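Local coordinates for EDD domain protein, DegV family (PDB 3JR7) that is of unknown function but probably binds a lipid, such as a fatty acid, between its two domains, at residues L47-E52 with S282-V287; I25-G30 with V101-A106. All blocks are in the same frame, centred on the assembly; numbering follows the deposited sequence.

Interaction 1 of 2, residues L47-E52 with S282-V287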
ATOM      1  N   LEU A  47       4.459  10.713  -4.156  1.00 22.63           N
ATOM      2  CA  LEU A  47       5.804  10.319  -4.525  1.00 22.77           C
ATOM      3  C   LEU A  47       6.117  10.758  -5.947  1.00 23.57           C
ATOM      4  O   LEU A  47       5.222  11.176  -6.684  1.00 23.53           O
ATOM      5  CB  LEU A  47       5.968   8.792  -4.427  1.00 22.37           C
ATOM      6  CG  LEU A  47       6.217   8.236  -3.038  1.00 20.83           C
ATOM      7  CD1 LEU A  47       4.898   8.004  -2.255  1.00 20.81           C
ATOM      8  CD2 LEU A  47       7.084   6.971  -3.122  1.00 18.06           C
ATOM      9  N   GLY A  48       7.386  10.658  -6.323  1.00 24.81           N
ATOM     10  CA  GLY A  48       7.830  10.932  -7.712  1.00 24.80           C
ATOM     11  C   GLY A  48       8.069   9.667  -8.508  1.00 25.46           C
ATOM     12  O   GLY A  48       8.433   8.645  -7.947  1.00 24.29           O
ATOM     13  N   ILE A  49       7.868   9.733  -9.832  1.00 26.33           N
ATOM     14  CA  ILE A  49       8.183   8.611 -10.719  1.00 27.48           C
ATOM     15  C   ILE A  49       9.043   9.170 -11.830  1.00 27.90           C
ATOM     16  O   ILE A  49       8.731  10.206 -12.360  1.00 28.18           O
ATOM     17  CB  ILE A  49       6.929   7.961 -11.328  1.00 27.69           C
ATOM     18  CG1 ILE A  49       6.085   7.279 -10.259  1.00 27.81           C
ATOM     19  CG2 ILE A  49       7.298   6.927 -12.465  1.00 26.43           C
ATOM     20  CD1 ILE A  49       4.600   7.237 -10.637  1.00 27.53           C
ATOM     21  N   GLN A  50      10.116   8.466 -12.133  1.00 28.98           N
ATOM     22  CA  GLN A  50      11.079   8.857 -13.164  1.00 30.12           C
ATOM     23  C   GLN A  50      11.314   7.712 -14.163  1.00 29.67           C
ATOM     24  O   GLN A  50      11.763   6.631 -13.789  1.00 29.15           O
ATOM     25  CB  GLN A  50      12.391   9.263 -12.484  1.00 30.51           C
ATOM     26  CG  GLN A  50      12.152  10.381 -11.421  1.00 34.16           C
ATOM     27  CD  GLN A  50      11.930   9.863  -9.974  1.00 36.16           C
ATOM     28  OE1 GLN A  50      12.519   8.857  -9.563  1.00 41.99           O
ATOM     29  NE2 GLN A  50      11.137  10.596  -9.194  1.00 34.67           N
ATOM     30  N   ILE A  51      10.978   7.958 -15.428  1.00 30.25           N
ATOM     31  CA  ILE A  51      11.156   6.980 -16.510  1.00 31.22           C
ATOM     32  C   ILE A  51      11.800   7.728 -17.690  1.00 33.19           C
ATOM     33  O   ILE A  51      11.211   8.650 -18.237  1.00 31.68           O
ATOM     34  CB  ILE A  51       9.838   6.371 -16.991  1.00 30.70           C
ATOM     35  CG1 ILE A  51       9.133   5.652 -15.847  1.00 30.84           C
ATOM     36  CG2 ILE A  51      10.116   5.345 -18.136  1.00 28.27           C
ATOM     37  CD1 ILE A  51       7.661   5.493 -16.049  1.00 31.24           C
ATOM     38  N   GLU A  52      13.023   7.367 -18.008  1.00 36.55           N
ATOM     39  CA  GLU A  52      13.797   8.073 -19.056  1.00 40.38           C
ATOM     40  C   GLU A  52      13.880   9.558 -18.702  1.00 42.10           C
ATOM     41  O   GLU A  52      14.465   9.863 -17.667  1.00 43.19           O
ATOM     42  CB  GLU A  52      13.220   7.759 -20.439  1.00 40.63           C
ATOM     43  CG  GLU A  52      13.494   6.309 -20.783  1.00 44.20           C
ATOM     44  CD  GLU A  52      12.879   5.842 -22.103  1.00 48.06           C
ATOM     45  OE1 GLU A  52      11.772   6.320 -22.504  1.00 49.61           O
ATOM     46  OE2 GLU A  52      13.521   4.953 -22.704  1.00 51.00           O
ATOM     47  N   SER A 282      -2.430   2.435  -7.634  1.00 22.72           N
ATOM     48  CA  SER A 282      -1.907   3.819  -7.693  1.00 22.86           C
ATOM     49  C   SER A 282      -0.701   3.876  -8.639  1.00 22.50           C
ATOM     50  O   SER A 282      -0.239   2.853  -9.124  1.00 23.02           O
ATOM     51  CB  SER A 282      -1.425   4.228  -6.306  1.00 21.74           C
ATOM     52  OG  SER A 282      -0.227   3.467  -5.979  1.00 20.93           O
ATOM     53  N   GLY A 283      -0.175   5.072  -8.893  1.00 22.74           N
ATOM     54  CA  GLY A 283       1.032   5.230  -9.711  1.00 21.77           C
ATOM     55  C   GLY A 283       2.204   4.409  -9.202  1.00 21.99           C
ATOM     56  O   GLY A 283       2.839   3.652  -9.960  1.00 20.37           O
ATOM     57  N   ILE A 284       2.535   4.556  -7.907  1.00 20.88           N
ATOM     58  CA  ILE A 284       3.674   3.774  -7.382  1.00 19.85           C
ATOM     59  C   ILE A 284       3.373   2.263  -7.421  1.00 19.77           C
ATOM     60  O   ILE A 284       4.226   1.468  -7.803  1.00 20.11           O
ATOM     61  CB  ILE A 284       4.026   4.227  -5.968  1.00 19.62           C
ATOM     62  CG1 ILE A 284       4.533   5.680  -6.015  1.00 20.43           C
ATOM     63  CG2 ILE A 284       5.076   3.297  -5.332  1.00 18.84           C
ATOM     64  CD1 ILE A 284       5.868   5.874  -6.754  1.00 20.08           C
ATOM     65  N   SER A 285       2.153   1.885  -7.073  1.00 19.36           N
ATOM     66  CA  SER A 285       1.752   0.493  -7.115  1.00 20.66           C
ATOM     67  C   SER A 285       1.856  -0.079  -8.541  1.00 21.33           C
ATOM     68  O   SER A 285       2.338  -1.194  -8.744  1.00 20.41           O
ATOM     69  CB  SER A 285       0.340   0.331  -6.539  1.00 21.30           C
ATOM     70  OG  SER A 285       0.299   0.573  -5.106  1.00 19.92           O
ATOM     71  N   THR A 286       1.399   0.701  -9.524  1.00 21.89           N
ATOM     72  CA  THR A 286       1.537   0.322 -10.928  1.00 21.53           C
ATOM     73  C   THR A 286       2.988   0.134 -11.332  1.00 22.08           C
ATOM     74  O   THR A 286       3.337  -0.886 -11.948  1.00 21.85           O
ATOM     75  CB  THR A 286       0.873   1.354 -11.806  1.00 21.95           C
ATOM     76  OG1 THR A 286      -0.549   1.289 -11.568  1.00 22.15           O
ATOM     77  CG2 THR A 286       1.230   1.139 -13.266  1.00 20.94           C
ATOM     78  N   VAL A 287       3.854   1.074 -10.948  1.00 22.19           N
ATOM     79  CA  VAL A 287       5.255   0.970 -11.311  1.00 22.88           C
ATOM     80  C   VAL A 287       5.899  -0.334 -10.823  1.00 22.90           C
ATOM     81  O   VAL A 287       6.647  -0.985 -11.562  1.00 23.14           O
ATOM     82  CB  VAL A 287       6.045   2.182 -10.789  1.00 23.87           C
ATOM     83  CG1 VAL A 287       7.552   1.949 -10.898  1.00 24.90           C
ATOM     84  CG2 VAL A 287       5.623   3.492 -11.555  1.00 23.72           C
TER
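I284 sends its CD1 methyl up between L47 and I49, two residues of strand 42-51 that face the start of helix 283-289. With L47 it crosses at about a right angle, CD1 of I284 lying 3.7 Å from CB of L47 while CD2 of L47 rests near the same methyl. Against I49 the two side chains slide past each other in opposite directions, and CG1 of I49 comes to 3.8 Å from CD1 of I284. V287, one turn further along the helix, meets I49 differently: the pair reach toward each other tip to tip, CG2 of I49 standing 3.9 Å from CG2 of V287. With CG1 of V287 anti to the backbone N (chi1 168°), CG2 is left anti to the carbonyl carbon and comes to lie between the two branches of I49. G283 suits its position because a side chain there would press on CD1 of I49. No hydrogen bond joins the segments; branched aliphatic residues fill the interface, and strand and helix axes pass 9.5 Å apart at 39°. The helix start is secured separately: OG of S282 accepts from N of S285 at 3.1 Å, and D58 receives the N-H of I284. S282 is thus a serine N-cap on a helix packed against a strand, beside a pocket where L47 and S285 help line the site of a bound polyether, consistent with a lipid-binding cleft.

Interaction 2 of 2, residues I25-G30 with V101-A106; sequences IVDSCG and VVTLSA
I25 and V101, followed by V26 and V102, pair in parallel at the centre of a mixed sheet flanked by helices, in the family's EDD fold. The carbonyl of I25 accepts from N of V102 at 2.8 Å, and N of D27 donates to O of V102 at 3.1 Å; CA of V101 and CA of V26 add C-H...O contacts to the same two oxygens. Beta-branched residues suit these extended positions, and their side chains fill both faces: I25 and V101 lie against helix 85-92, V102 against helix 141-155. This backbone pairing is the tight part. The side chains beside it meet more loosely, with CG2 of I25 and CG1 of V101 4.3 Å apart.

Past the strands the chains diverge, and CA of C29 and CA of L104 are 7.1 Å apart. D27 bridges the widening gap: its CG sits between the backbone N and the carbonyl carbon (chi1 69°), and OD2 accepts from N of L104 at 2.9 Å on the syn side, 31° out of the carboxylate plane. S111 OG is a second partner of OD2, while OD1 takes a weak bond from N of C29, within the type I turn from D27 to G30. An alanine in place of D27 would probably leave the N-H of L104 and the hydroxyl of S111 without this acceptor and the turn less firmly tied to the chain at L104. The side chains of L104 and D27 cross at about a right angle, and L104 lies close to the bound polyether; its CD2 methyl rests 3.6 Å from SG of C29.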
ATOM      1  N   ILE A  25      -3.174  11.363   6.507  1.00 18.83           N
ATOM      2  CA  ILE A  25      -2.287  11.588   5.385  1.00 20.04           C
ATOM      3  C   ILE A  25      -1.699  10.226   4.975  1.00 19.62           C
ATOM      4  O   ILE A  25      -1.197   9.498   5.804  1.00 20.43           O
ATOM      5  CB  ILE A  25      -1.125  12.503   5.786  1.00 20.09           C
ATOM      6  CG1 ILE A  25      -1.668  13.871   6.296  1.00 23.33           C
ATOM      7  CG2 ILE A  25      -0.137  12.670   4.620  1.00 19.98           C
ATOM      8  CD1 ILE A  25      -0.650  14.654   7.035  1.00 25.85           C
ATOM      9  N   VAL A  26      -1.747   9.914   3.708  1.00 18.72           N
ATOM     10  CA  VAL A  26      -1.282   8.649   3.176  1.00 18.76           C
ATOM     11  C   VAL A  26      -0.361   8.945   2.016  1.00 19.20           C
ATOM     12  O   VAL A  26      -0.695   9.794   1.169  1.00 20.32           O
ATOM     13  CB  VAL A  26      -2.477   7.814   2.696  1.00 18.45           C
ATOM     14  CG1 VAL A  26      -2.011   6.404   2.247  1.00 16.66           C
ATOM     15  CG2 VAL A  26      -3.523   7.719   3.809  1.00 19.40           C
ATOM     16  N   ASP A  27       0.811   8.303   1.939  1.00 19.56           N
ATOM     17  CA  ASP A  27       1.626   8.512   0.759  1.00 19.90           C
ATOM     18  C   ASP A  27       0.915   7.905  -0.453  1.00 20.47           C
ATOM     19  O   ASP A  27      -0.026   7.123  -0.309  1.00 19.99           O
ATOM     20  CB  ASP A  27       3.091   8.050   0.904  1.00 21.11           C
ATOM     21  CG  ASP A  27       3.260   6.530   0.990  1.00 21.40           C
ATOM     22  OD1 ASP A  27       2.487   5.749   0.372  1.00 23.86           O
ATOM     23  OD2 ASP A  27       4.255   6.125   1.619  1.00 21.76           O
ATOM     24  N   SER A  28       1.319   8.324  -1.653  1.00 20.96           N
ATOM     25  CA  SER A  28       0.464   8.115  -2.840  1.00 21.77           C
ATOM     26  C   SER A  28       0.400   6.628  -3.243  1.00 21.63           C
ATOM     27  O   SER A  28      -0.447   6.219  -3.985  1.00 21.76           O
ATOM     28  CB  SER A  28       0.954   8.967  -3.994  1.00 22.15           C
ATOM     29  OG  SER A  28       2.231   8.571  -4.388  1.00 17.95           O
ATOM     30  N   CYS A  29       1.287   5.816  -2.697  1.00 21.67           N
ATOM     31  CA  CYS A  29       1.223   4.375  -2.960  1.00 21.27           C
ATOM     32  C   CYS A  29      -0.101   3.796  -2.483  1.00 20.62           C
ATOM     33  O   CYS A  29      -0.693   2.929  -3.145  1.00 21.09           O
ATOM     34  CB  CYS A  29       2.418   3.646  -2.339  1.00 21.06           C
ATOM     35  SG  CYS A  29       2.463   1.918  -2.828  1.00 21.12           S
ATOM     36  N   GLY A  30      -0.599   4.314  -1.371  1.00 20.14           N
ATOM     37  CA  GLY A  30      -1.813   3.812  -0.786  1.00 21.06           C
ATOM     38  C   GLY A  30      -3.023   4.289  -1.538  1.00 22.23           C
ATOM     39  O   GLY A  30      -3.296   5.498  -1.515  1.00 21.25           O
ATOM     40  N   VAL A 101      -0.366   9.633   9.951  1.00 18.86           N
ATOM     41  CA  VAL A 101       0.335   9.499   8.672  1.00 18.56           C
ATOM     42  C   VAL A 101       0.542   8.008   8.397  1.00 19.18           C
ATOM     43  O   VAL A 101       0.970   7.254   9.299  1.00 21.40           O
ATOM     44  CB  VAL A 101       1.684  10.252   8.702  1.00 19.24           C
ATOM     45  CG1 VAL A 101       2.298  10.387   7.269  1.00 20.21           C
ATOM     46  CG2 VAL A 101       1.529  11.632   9.353  1.00 18.01           C
ATOM     47  N   VAL A 102       0.231   7.564   7.190  1.00 17.86           N
ATOM     48  CA  VAL A 102       0.386   6.151   6.822  1.00 17.76           C
ATOM     49  C   VAL A 102       1.305   6.053   5.633  1.00 18.02           C
ATOM     50  O   VAL A 102       1.057   6.715   4.630  1.00 19.68           O
ATOM     51  CB  VAL A 102      -0.948   5.526   6.445  1.00 17.71           C
ATOM     52  CG1 VAL A 102      -0.723   3.990   6.078  1.00 18.24           C
ATOM     53  CG2 VAL A 102      -1.949   5.692   7.602  1.00 17.26           C
ATOM     54  N   THR A 103       2.389   5.301   5.765  1.00 18.04           N
ATOM     55  CA  THR A 103       3.412   5.208   4.746  1.00 18.93           C
ATOM     56  C   THR A 103       3.689   3.796   4.328  1.00 19.36           C
ATOM     57  O   THR A 103       3.384   2.834   5.040  1.00 21.30           O
ATOM     58  CB  THR A 103       4.786   5.825   5.189  1.00 18.74           C
ATOM     59  OG1 THR A 103       5.443   4.977   6.138  1.00 20.57           O
ATOM     60  CG2 THR A 103       4.610   7.246   5.761  1.00 18.70           C
ATOM     61  N   LEU A 104       4.272   3.686   3.143  1.00 19.62           N
ATOM     62  CA  LEU A 104       4.991   2.494   2.706  1.00 19.20           C
ATOM     63  C   LEU A 104       5.890   1.929   3.807  1.00 19.45           C
ATOM     64  O   LEU A 104       6.451   2.675   4.604  1.00 19.85           O
ATOM     65  CB  LEU A 104       5.890   2.866   1.513  1.00 18.44           C
ATOM     66  CG  LEU A 104       5.285   2.916   0.116  1.00 18.67           C
ATOM     67  CD1 LEU A 104       6.106   3.902  -0.752  1.00 18.31           C
ATOM     68  CD2 LEU A 104       5.215   1.526  -0.480  1.00 17.76           C
ATOM     69  N   SER A 105       6.071   0.618   3.791  1.00 19.59           N
ATOM     70  CA  SER A 105       7.075  -0.040   4.597  1.00 20.05           C
ATOM     71  C   SER A 105       8.396   0.693   4.624  1.00 20.93           C
ATOM     72  O   SER A 105       9.010   1.033   3.556  1.00 19.80           O
ATOM     73  CB  SER A 105       7.352  -1.453   4.080  1.00 20.03           C
ATOM     74  OG  SER A 105       8.440  -2.025   4.818  1.00 20.55           O
ATOM     75  N   ALA A 106       8.890   0.892   5.846  1.00 21.51           N
ATOM     76  CA  ALA A 106      10.196   1.538   6.028  1.00 22.36           C
ATOM     77  C   ALA A 106      11.293   0.709   5.397  1.00 23.38           C
ATOM     78  O   ALA A 106      12.352   1.227   5.089  1.00 25.62           O
ATOM     79  CB  ALA A 106      10.491   1.798   7.513  1.00 22.61           C
TER

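Both contacts are buried and involve the same sheet, in which strands 42-51 and 22-27 are neighbours, yet their chemistry differs. Interaction 2, nearer the centre of the chain, is built on strand-to-strand backbone bonds and a buried carboxylate; interaction 1, further out, sets a helix from late in the chain on a strand mainly through aliphatic side chains, with no hydrogen bond between the segments. They meet at the turn after strand 22-27. There O of C29 probably accepts from OG of S282, 2.9 Å away, S28 OG probably bonds to N of L47, and CD1 of L47 packs on CB of D27. L47 and L104 both approach the bound polyether, so the two contacts border one pocket.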